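Local coordinates for putative cell surface protein (Streptococcus pyogenes, PDB 4OFQ), which probably acts as a cell-surface adhesin of the antigen I/II family, its C-terminal region built from beta-sandwich domains, one of which carries a calcium ion, at residues Gln251-Leu263 with Ile269-Thr281. Residues are numbered along the deposited sequence; the frame is centred on the assembly and turned at random.
Sequences QKDKVLATVDITL and ITKGTDLAKYTET
The carboxylate of D260 does here what a strand partner's backbone would normally do: its OD1 takes the backbone N-H of K271 at 2.7 Å, met nearly along the C-O axis. One step further on, I261 and I269 form an antiparallel hydrogen-bonded pair, I261 N to I269 O and I269 N to I261 O, each 2.7 Å and in the carbonyl plane, which closes the hairpin of 261-262 with 268-269. K271 lays its extended chain across the T258 carbonyl, CD 3.4 Å from T258 O.

A type II turn from T270 to T273 kinks the returning chain, which goes on antiparallel beside the end of edge strand 248-257. G272, at a positive phi of 98° that suits glycine, gives its N-H to A257 O from above the carbonyl plane, while A257 N returns a bond to T273 O in plane. T273 doubles the turn's closure, since its N and OG1 both reach T270 O from one face. L275 N continues to V255 O, 2.8 Å and almost straight at 175°. L275, bordered by A310 and F294, packs its CD1 3.8 Å from A257 CB and also meets I261 CD1.

D274 makes an Asx turn, OD1 accepting from A276 N, and its OD2 takes a bond from a water that in turn accepts from V255 N. Where the backbones have separated, D253 reaches across to T281: its syn lone pair on OD2 receives the T281 hydroxyl at 2.7 Å, and Y290 is a second partner of that oxygen. CB of D253 already points toward 269-281, and chi1 of 67° sets CG between the backbone N and the carbonyl carbon, carrying OD2 to the hydroxyl. D260 thus fills a gap between two runs of backbone bonds, the D274-water link reinforces one, and D253-T281 alone ties the 248-257 edge to strand 279-284 of the facing sheet.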
loop_
_atom_site.group_PDB
_atom_site.type_symbol
_atom_site.label_atom_id
_atom_site.label_comp_id
_atom_site.label_asym_id
_atom_site.label_seq_id
_atom_site.Cartn_x
_atom_site.Cartn_y
_atom_site.Cartn_z
ATOM N N GLN A 251 5.561 30.642 -18.549
ATOM C CA GLN A 251 6.332 31.797 -18.087
ATOM C C GLN A 251 7.217 31.425 -16.901
ATOM O O GLN A 251 8.429 31.612 -16.945
ATOM C CB GLN A 251 5.407 32.949 -17.695
ATOM C CG GLN A 251 4.503 33.437 -18.820
ATOM C CD GLN A 251 5.294 34.064 -19.942
ATOM O OE1 GLN A 251 6.051 35.014 -19.721
ATOM N NE2 GLN A 251 5.142 33.528 -21.157
ATOM N N LYS A 252 6.609 30.890 -15.848
ATOM C CA LYS A 252 7.352 30.584 -14.627
ATOM C C LYS A 252 6.527 29.700 -13.704
ATOM O O LYS A 252 5.323 29.537 -13.898
ATOM C CB LYS A 252 7.712 31.884 -13.903
ATOM C CG LYS A 252 6.556 32.486 -13.119
ATOM C CD LYS A 252 7.026 33.645 -12.253
ATOM C CE LYS A 252 6.223 33.745 -10.969
ATOM N NZ LYS A 252 6.352 32.543 -10.104
ATOM N N ASP A 253 7.168 29.115 -12.695
ATOM C CA ASP A 253 6.396 28.391 -11.696
ATOM C C ASP A 253 6.772 28.804 -10.285
ATOM O O ASP A 253 7.648 29.657 -10.078
ATOM C CB ASP A 253 6.523 26.876 -11.874
ATOM C CG ASP A 253 7.928 26.366 -11.585
ATOM O OD1 ASP A 253 8.830 27.187 -11.305
ATOM O OD2 ASP A 253 8.138 25.134 -11.641
ATOM N N LYS A 254 6.079 28.209 -9.326
ATOM C CA LYS A 254 6.387 28.378 -7.912
ATOM C C LYS A 254 5.846 27.138 -7.214
ATOM O O LYS A 254 4.885 26.530 -7.686
ATOM C CB LYS A 254 5.700 29.639 -7.365
ATOM C CG LYS A 254 5.899 29.858 -5.872
ATOM C CD LYS A 254 5.473 31.260 -5.421
ATOM C CE LYS A 254 4.000 31.518 -5.689
ATOM N NZ LYS A 254 3.544 32.821 -5.099
ATOM N N VAL A 255 6.458 26.744 -6.106
ATOM C CA VAL A 255 5.950 25.592 -5.359
ATOM C C VAL A 255 5.971 25.901 -3.854
ATOM O O VAL A 255 6.989 26.377 -3.326
ATOM C CB VAL A 255 6.758 24.310 -5.695
ATOM C CG1 VAL A 255 8.252 24.546 -5.481
ATOM C CG2 VAL A 255 6.263 23.128 -4.848
ATOM N N LEU A 256 4.839 25.685 -3.181
ATOM C CA LEU A 256 4.689 26.073 -1.778
ATOM C C LEU A 256 4.261 24.905 -0.902
ATOM O O LEU A 256 3.461 24.068 -1.315
ATOM C CB LEU A 256 3.634 27.170 -1.635
ATOM C CG LEU A 256 3.843 28.432 -2.467
ATOM C CD1 LEU A 256 2.668 29.389 -2.298
ATOM C CD2 LEU A 256 5.138 29.090 -2.053
ATOM N N ALA A 257 4.762 24.869 0.323
ATOM C CA ALA A 257 4.308 23.855 1.271
ATOM C C ALA A 257 2.848 24.120 1.617
ATOM O O ALA A 257 2.458 25.271 1.826
ATOM C CB ALA A 257 5.175 23.869 2.526
ATOM N N THR A 258 2.030 23.066 1.645
ATOM C CA THR A 258 0.630 23.217 2.043
ATOM C C THR A 258 0.329 22.698 3.450
ATOM O O THR A 258 -0.810 22.782 3.917
ATOM C CB THR A 258 -0.318 22.548 1.037
ATOM O OG1 THR A 258 0.148 21.227 0.752
ATOM C CG2 THR A 258 -0.366 23.349 -0.255
ATOM N N VAL A 259 1.348 22.153 4.114
ATOM C CA VAL A 259 1.269 21.757 5.518
ATOM C C VAL A 259 2.614 22.072 6.163
ATOM O O VAL A 259 3.593 22.279 5.453
ATOM C CB VAL A 259 1.045 20.235 5.690
ATOM C CG1 VAL A 259 -0.318 19.804 5.143
ATOM C CG2 VAL A 259 2.179 19.445 5.030
ATOM N N ASP A 260 2.666 22.113 7.490
ATOM C CA ASP A 260 3.944 22.156 8.190
ATOM C C ASP A 260 4.682 20.828 7.992
ATOM O O ASP A 260 4.111 19.753 8.199
ATOM C CB ASP A 260 3.758 22.390 9.693
ATOM C CG ASP A 260 3.249 23.779 10.026
ATOM O OD1 ASP A 260 3.338 24.701 9.185
ATOM O OD2 ASP A 260 2.766 23.949 11.162
ATOM N N ILE A 261 5.949 20.909 7.601
ATOM C CA ILE A 261 6.761 19.728 7.305
ATOM C C ILE A 261 7.918 19.618 8.297
ATOM O O ILE A 261 8.719 20.541 8.426
ATOM C CB ILE A 261 7.326 19.778 5.863
ATOM C CG1 ILE A 261 6.187 19.881 4.845
ATOM C CG2 ILE A 261 8.196 18.545 5.567
ATOM C CD1 ILE A 261 6.638 20.346 3.466
ATOM N N THR A 262 8.004 18.493 9.002
ATOM C CA THR A 262 9.089 18.290 9.961
ATOM C C THR A 262 10.120 17.340 9.374
ATOM O O THR A 262 9.758 16.298 8.832
ATOM C CB THR A 262 8.571 17.743 11.308
ATOM O OG1 THR A 262 7.667 18.693 11.889
ATOM C CG2 THR A 262 9.722 17.477 12.277
ATOM N N LEU A 263 11.395 17.717 9.462
ATOM C CA LEU A 263 12.480 16.907 8.914
ATOM C C LEU A 263 13.147 16.109 10.025
ATOM O O LEU A 263 12.838 16.306 11.198
ATOM C CB LEU A 263 13.502 17.778 8.189
ATOM C CG LEU A 263 12.881 18.631 7.084
ATOM C CD1 LEU A 263 13.943 19.423 6.356
ATOM C CD2 LEU A 263 12.087 17.752 6.104
ATOM N N ILE A 269 9.538 23.105 8.356
ATOM C CA ILE A 269 9.241 23.991 7.243
ATOM C C ILE A 269 7.760 24.315 7.360
ATOM O O ILE A 269 6.922 23.425 7.280
ATOM C CB ILE A 269 9.539 23.308 5.887
ATOM C CG1 ILE A 269 11.041 23.034 5.753
ATOM C CG2 ILE A 269 9.056 24.158 4.730
ATOM C CD1 ILE A 269 11.399 22.107 4.606
ATOM N N THR A 270 7.438 25.586 7.575
ATOM C CA THR A 270 6.060 25.968 7.827
ATOM C C THR A 270 5.211 25.995 6.565
ATOM O O THR A 270 5.711 26.220 5.463
ATOM C CB THR A 270 5.983 27.316 8.537
ATOM O OG1 THR A 270 6.581 28.322 7.709
ATOM C CG2 THR A 270 6.733 27.235 9.849
ATOM N N LYS A 271 3.924 25.728 6.738
ATOM C CA LYS A 271 2.960 25.850 5.653
ATOM C C LYS A 271 3.100 27.223 4.997
ATOM O O LYS A 271 3.204 28.240 5.691
ATOM C CB LYS A 271 1.548 25.655 6.206
ATOM C CG LYS A 271 0.427 25.888 5.209
ATOM C CD LYS A 271 -0.915 25.577 5.863
ATOM C CE LYS A 271 -2.066 25.951 4.954
ATOM N NZ LYS A 271 -3.343 25.372 5.449
ATOM N N GLY A 272 3.148 27.243 3.667
ATOM C CA GLY A 272 3.283 28.489 2.927
ATOM C C GLY A 272 4.702 28.811 2.490
ATOM O O GLY A 272 4.916 29.724 1.693
ATOM N N THR A 273 5.673 28.065 3.013
ATOM C CA THR A 273 7.082 28.278 2.664
ATOM C C THR A 273 7.378 27.857 1.215
ATOM O O THR A 273 6.885 26.842 0.737
ATOM C CB THR A 273 8.025 27.495 3.615
ATOM O OG1 THR A 273 7.810 27.921 4.965
ATOM C CG2 THR A 273 9.487 27.722 3.248
ATOM N N ASP A 274 8.183 28.655 0.527
ATOM C CA ASP A 274 8.648 28.345 -0.813
ATOM C C ASP A 274 9.540 27.102 -0.810
ATOM O O ASP A 274 10.510 27.039 -0.061
ATOM C CB ASP A 274 9.460 29.530 -1.336
ATOM C CG ASP A 274 9.701 29.451 -2.821
ATOM O OD1 ASP A 274 10.576 28.657 -3.232
ATOM O OD2 ASP A 274 9.009 30.174 -3.571
ATOM N N LEU A 275 9.234 26.123 -1.658
ATOM C CA LEU A 275 10.012 24.882 -1.662
ATOM C C LEU A 275 10.886 24.704 -2.899
ATOM O O LEU A 275 11.361 23.602 -3.142
ATOM C CB LEU A 275 9.085 23.667 -1.532
ATOM C CG LEU A 275 8.207 23.650 -0.285
ATOM C CD1 LEU A 275 7.282 22.428 -0.285
ATOM C CD2 LEU A 275 9.060 23.684 0.977
ATOM N N ALA A 276 11.102 25.769 -3.673
ATOM C CA ALA A 276 11.883 25.656 -4.914
ATOM C C ALA A 276 13.240 24.975 -4.742
ATOM O O ALA A 276 13.635 24.151 -5.569
ATOM C CB ALA A 276 12.073 27.016 -5.573
ATOM N N LYS A 277 13.956 25.315 -3.674
ATOM C CA LYS A 277 15.312 24.806 -3.503
ATOM C C LYS A 277 15.368 23.301 -3.250
ATOM O O LYS A 277 16.446 22.703 -3.273
ATOM C CB LYS A 277 16.059 25.570 -2.398
ATOM C CG LYS A 277 15.523 25.356 -0.985
ATOM C CD LYS A 277 16.257 26.259 -0.016
ATOM C CE LYS A 277 16.275 25.706 1.390
ATOM N NZ LYS A 277 17.214 26.470 2.277
ATOM N N TYR A 278 14.212 22.693 -2.991
ATOM C CA TYR A 278 14.156 21.253 -2.760
ATOM C C TYR A 278 13.660 20.529 -4.007
ATOM O O TYR A 278 13.371 19.330 -3.968
ATOM C CB TYR A 278 13.235 20.930 -1.580
ATOM C CG TYR A 278 13.563 21.703 -0.327
ATOM C CD1 TYR A 278 14.771 21.503 0.340
ATOM C CD2 TYR A 278 12.665 22.626 0.197
ATOM C CE1 TYR A 278 15.073 22.201 1.497
ATOM C CE2 TYR A 278 12.961 23.334 1.353
ATOM C CZ TYR A 278 14.165 23.112 2.001
ATOM O OH TYR A 278 14.469 23.817 3.150
ATOM N N THR A 279 13.552 21.261 -5.114
ATOM C CA THR A 279 12.952 20.700 -6.322
ATOM C C THR A 279 13.751 21.027 -7.576
ATOM O O THR A 279 14.695 21.828 -7.550
ATOM C CB THR A 279 11.519 21.221 -6.549
ATOM O OG1 THR A 279 11.556 22.640 -6.766
ATOM C CG2 THR A 279 10.629 20.910 -5.357
ATOM N N GLU A 280 13.342 20.408 -8.674
ATOM C CA GLU A 280 13.898 20.702 -9.989
ATOM C C GLU A 280 12.744 20.854 -10.962
ATOM O O GLU A 280 11.858 20.000 -11.030
ATOM C CB GLU A 280 14.814 19.573 -10.466
ATOM C CG GLU A 280 16.039 19.335 -9.597
ATOM C CD GLU A 280 16.734 18.018 -9.919
ATOM O OE1 GLU A 280 16.485 17.460 -11.012
ATOM O OE2 GLU A 280 17.521 17.539 -9.074
ATOM N N THR A 281 12.745 21.952 -11.705
ATOM C CA THR A 281 11.721 22.177 -12.707
ATOM C C THR A 281 12.331 21.947 -14.073
ATOM O O THR A 281 13.427 22.422 -14.358
ATOM C CB THR A 281 11.162 23.611 -12.626
ATOM O OG1 THR A 281 10.421 23.769 -11.409
ATOM C CG2 THR A 281 10.249 23.903 -13.826
HETATM O O HOH W 1 8.836 28.242 -5.784
#